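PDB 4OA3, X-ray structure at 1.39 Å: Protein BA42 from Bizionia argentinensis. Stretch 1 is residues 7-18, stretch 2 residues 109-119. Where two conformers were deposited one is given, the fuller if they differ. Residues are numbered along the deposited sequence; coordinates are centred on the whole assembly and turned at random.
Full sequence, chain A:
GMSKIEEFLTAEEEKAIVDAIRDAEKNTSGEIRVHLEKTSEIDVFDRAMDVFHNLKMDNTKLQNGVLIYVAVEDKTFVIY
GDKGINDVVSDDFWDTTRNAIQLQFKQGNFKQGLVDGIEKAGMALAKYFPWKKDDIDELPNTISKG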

# COMPACT_ATOMS: atom_id res chain seq x y z
N GLU A 7 2.99 18.80 -2.81
CA GLU A 7 1.63 19.33 -2.85
C GLU A 7 0.63 18.27 -3.35
O GLU A 7 -0.57 18.57 -3.39
CB GLU A 7 1.56 20.57 -3.76
N PHE A 8 1.10 17.02 -3.69
CA PHE A 8 0.23 15.92 -4.12
C PHE A 8 -0.98 15.82 -3.17
O PHE A 8 -2.12 15.64 -3.60
CB PHE A 8 0.95 14.54 -4.09
CG PHE A 8 2.30 14.34 -4.74
CD1 PHE A 8 2.52 14.72 -6.06
CD2 PHE A 8 3.32 13.64 -4.08
CE1 PHE A 8 3.77 14.51 -6.66
CE2 PHE A 8 4.55 13.41 -4.70
CZ PHE A 8 4.76 13.84 -5.99
N LEU A 9 -0.70 15.92 -1.84
CA LEU A 9 -1.70 15.79 -0.80
C LEU A 9 -1.61 16.93 0.16
O LEU A 9 -0.52 17.36 0.52
CB LEU A 9 -1.41 14.50 0.01
CG LEU A 9 -1.53 13.18 -0.72
CD1 LEU A 9 -0.90 12.06 0.12
CD2 LEU A 9 -2.99 12.85 -0.99
N THR A 10 -2.77 17.38 0.66
CA THR A 10 -2.75 18.36 1.75
C THR A 10 -2.42 17.61 3.05
O THR A 10 -2.51 16.37 3.10
CB THR A 10 -4.11 19.04 1.94
OG1 THR A 10 -5.05 18.08 2.39
CG2 THR A 10 -4.61 19.77 0.67
N ALA A 11 -2.12 18.36 4.11
CA ALA A 11 -1.85 17.74 5.41
C ALA A 11 -3.07 16.96 5.88
O ALA A 11 -2.92 15.87 6.43
CB ALA A 11 -1.50 18.81 6.44
N GLU A 12 -4.27 17.51 5.68
CA GLU A 12 -5.51 16.85 6.07
C GLU A 12 -5.68 15.51 5.29
O GLU A 12 -6.08 14.52 5.87
CB GLU A 12 -6.71 17.78 5.85
CG GLU A 12 -8.04 17.21 6.30
CD GLU A 12 -9.18 18.21 6.26
OE1 GLU A 12 -9.67 18.51 5.15
OE2 GLU A 12 -9.60 18.68 7.35
N GLU A 13 -5.36 15.50 4.00
CA GLU A 13 -5.46 14.29 3.18
C GLU A 13 -4.43 13.26 3.64
O GLU A 13 -4.74 12.08 3.79
CB GLU A 13 -5.24 14.64 1.71
CG GLU A 13 -6.44 15.35 1.09
CD GLU A 13 -6.21 15.84 -0.32
OE1 GLU A 13 -5.06 16.21 -0.66
OE2 GLU A 13 -7.19 15.87 -1.10
N GLU A 14 -3.21 13.73 3.88
CA GLU A 14 -2.17 12.82 4.37
C GLU A 14 -2.56 12.19 5.68
O GLU A 14 -2.36 10.99 5.90
CB GLU A 14 -0.89 13.62 4.50
CG GLU A 14 0.32 12.75 4.46
CD GLU A 14 1.63 13.47 4.22
OE1 GLU A 14 1.64 14.68 3.87
OE2 GLU A 14 2.67 12.81 4.42
N LYS A 15 -3.14 12.98 6.60
CA LYS A 15 -3.60 12.48 7.87
C LYS A 15 -4.66 11.38 7.67
O LYS A 15 -4.62 10.37 8.37
CB LYS A 15 -4.16 13.63 8.72
CG LYS A 15 -4.87 13.18 10.00
CD LYS A 15 -5.66 14.33 10.62
CE LYS A 15 -6.52 14.02 11.83
NZ LYS A 15 -6.73 12.56 12.10
N ALA A 16 -5.55 11.55 6.72
CA ALA A 16 -6.60 10.57 6.44
C ALA A 16 -5.99 9.26 5.94
O ALA A 16 -6.45 8.17 6.29
CB ALA A 16 -7.57 11.13 5.41
N ILE A 17 -4.93 9.37 5.14
CA ILE A 17 -4.26 8.18 4.62
C ILE A 17 -3.54 7.42 5.70
O ILE A 17 -3.66 6.20 5.79
CB ILE A 17 -3.36 8.57 3.44
CG1 ILE A 17 -4.24 9.06 2.24
CG2 ILE A 17 -2.50 7.40 3.01
CD1 ILE A 17 -3.48 9.86 1.24
N VAL A 18 -2.79 8.14 6.55
CA VAL A 18 -2.07 7.48 7.64
C VAL A 18 -3.07 6.84 8.61
O VAL A 18 -2.81 5.75 9.12
CB VAL A 18 -1.13 8.51 8.33
CG1 VAL A 18 -0.51 7.93 9.60
CG2 VAL A 18 -0.03 8.95 7.37
N ASN A 109 -10.05 11.79 -7.50
CA ASN A 109 -10.15 11.70 -6.05
C ASN A 109 -8.94 10.95 -5.54
O ASN A 109 -9.00 9.78 -5.21
CB ASN A 109 -11.43 10.99 -5.66
CG ASN A 109 -12.69 11.67 -6.10
OD1 ASN A 109 -12.73 12.89 -6.26
ND2 ASN A 109 -13.75 10.88 -6.27
N PHE A 110 -7.79 11.64 -5.55
CA PHE A 110 -6.52 11.04 -5.20
C PHE A 110 -6.46 10.50 -3.77
O PHE A 110 -6.16 9.32 -3.56
CB PHE A 110 -5.41 12.06 -5.47
CG PHE A 110 -4.01 11.53 -5.35
CD1 PHE A 110 -3.52 10.63 -6.28
CD2 PHE A 110 -3.14 12.03 -4.40
CE1 PHE A 110 -2.21 10.15 -6.18
CE2 PHE A 110 -1.83 11.57 -4.32
CZ PHE A 110 -1.39 10.61 -5.18
N LYS A 111 -6.80 11.32 -2.79
CA LYS A 111 -6.85 10.88 -1.39
C LYS A 111 -7.80 9.70 -1.23
O LYS A 111 -7.43 8.67 -0.67
CB LYS A 111 -7.26 12.03 -0.44
CG LYS A 111 -7.38 11.63 1.03
CD LYS A 111 -8.69 12.05 1.68
CE LYS A 111 -9.85 11.17 1.31
NZ LYS A 111 -11.10 11.66 1.94
N GLN A 112 -9.02 9.82 -1.77
CA GLN A 112 -9.98 8.74 -1.59
C GLN A 112 -9.56 7.43 -2.23
O GLN A 112 -9.86 6.36 -1.69
CB GLN A 112 -11.38 9.15 -2.11
CG GLN A 112 -12.49 8.34 -1.48
CD GLN A 112 -12.55 8.54 0.03
OE1 GLN A 112 -12.57 9.67 0.52
NE2 GLN A 112 -12.53 7.46 0.78
N GLY A 113 -8.87 7.49 -3.34
CA GLY A 113 -8.36 6.27 -3.96
C GLY A 113 -7.39 5.56 -3.04
O GLY A 113 -7.43 4.34 -2.89
N LEU A 114 -6.49 6.33 -2.41
CA LEU A 114 -5.53 5.69 -1.51
C LEU A 114 -6.23 5.15 -0.29
O LEU A 114 -5.95 4.04 0.13
CB LEU A 114 -4.45 6.68 -1.12
CG LEU A 114 -3.50 7.03 -2.28
CD1 LEU A 114 -2.55 8.14 -1.90
CD2 LEU A 114 -2.69 5.78 -2.72
N VAL A 115 -7.15 5.91 0.31
CA VAL A 115 -7.86 5.42 1.49
C VAL A 115 -8.64 4.15 1.17
O VAL A 115 -8.59 3.18 1.92
CB VAL A 115 -8.81 6.50 2.03
CG1 VAL A 115 -9.81 5.93 3.04
CG2 VAL A 115 -8.00 7.64 2.66
N ASP A 116 -9.36 4.17 0.05
CA ASP A 116 -10.16 3.00 -0.35
C ASP A 116 -9.32 1.78 -0.67
O ASP A 116 -9.68 0.65 -0.31
CB ASP A 116 -11.04 3.34 -1.54
CG ASP A 116 -12.18 4.29 -1.23
OD1 ASP A 116 -12.38 4.63 -0.02
OD2 ASP A 116 -12.87 4.69 -2.17
N GLY A 117 -8.17 2.00 -1.31
CA GLY A 117 -7.25 0.91 -1.58
C GLY A 117 -6.67 0.33 -0.32
O GLY A 117 -6.55 -0.88 -0.19
N ILE A 118 -6.29 1.20 0.64
CA ILE A 118 -5.73 0.74 1.90
C ILE A 118 -6.77 -0.12 2.63
O ILE A 118 -6.44 -1.19 3.16
CB ILE A 118 -5.24 1.94 2.73
CG1 ILE A 118 -3.97 2.56 2.09
CG2 ILE A 118 -5.02 1.54 4.22
CD1 ILE A 118 -3.68 3.95 2.51
N GLU A 119 -8.01 0.35 2.68
CA GLU A 119 -9.05 -0.41 3.36
C GLU A 119 -9.26 -1.79 2.70
O GLU A 119 -9.31 -2.81 3.38
CB GLU A 119 -10.37 0.37 3.35
CG GLU A 119 -11.51 -0.36 4.05
CD GLU A 119 -12.84 0.37 4.05
OE1 GLU A 119 -13.18 1.00 3.03
OE2 GLU A 119 -13.57 0.24 5.06
O HOH W 1 -7.64 14.10 -3.13

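Two helices far apart in sequence, 11-18 and 110-119, run side by side in nearly the same direction: their axes make an angle of 8° and approach to 9.3 Å. The loop ahead of the first helix extends the contact over the start of the second. Together the two stretches bury 420 Å², counted on both sides, and no direct hydrogen bond crosses between them, so the fit rests mainly on shape.

The main bump is Ile17. It sits as a knob in a hole formed by Lys111, Leu114, Val115 and Ile118, four residues on one side of the second helix. Its CA-to-CB bond points sideways, but with chi1 m and chi2 t the end of the side chain comes nearer to the partner. The branched shape suits such a hollow: Ile17 CD1 meets Leu114 CD1 at 3.7 Å, Ile17 CG2 meets Ile118 CD1 at 3.7 Å, and Ile17 CG1 lies 4.0 Å from Val115 CG2 and 4.2 Å from Lys111 CG. Leu114 and Ile118, one turn apart and both directed toward the first helix, supply methyl groups to the buried part of this hole.

Next to the knob, Ala16 points toward the second helix and offers only a methyl group. Its CB lies 4.0 Å from Lys111 CD, and its O is 4.0 Å from Val115 CG2, so the lysine chain packs on the alanine methyl while the valine methyl lies against the backbone carbonyl; the short side chain suits this narrow place. The helices are near each other at this level, with Ile17 CA and Val115 CA 5.5 Å apart.

Lys111 serves the contact with its hydrocarbon portion. It starts toward the first helix, its CB 3.7 Å from Glu13 CG, and passes Ile17 and Ala16 before its end leads away; there Lys111 NZ donates to Gln112 OE1 at 2.9 Å. The long chain thus covers apolar neighbours while its charge finds a polar partner on its own helix.

Glu13 ties the helix start together. Thr10, at the N-cap, accepts from Glu13 N through OG1 at 3.1 Å, and Thr10 N returns a bond to Glu13 OE1 at 2.9 Å. The other carboxylate oxygen, Glu13 OE2, accepts from a water at 2.7 Å; that water's O accepts in turn from Lys111 N at 2.9 Å. This bridge spans the gap between the stretches and satisfies a backbone NH in the first turn of the second helix, where no preceding helical turn provides a carbonyl.

At the loop end, Phe110 points toward the first stretch. Leu9 turns its end nearer and places CD2 3.5 Å from Phe110 CD2, approaching the ring obliquely. Phe8 adds its backbone, with O 3.8 Å from Phe110 CD2, and its CB, 4.1 Å from Phe110 CE2, while its own ring leads away. The broad aromatic side chain thereby reaches both loop residues ahead of the first helix.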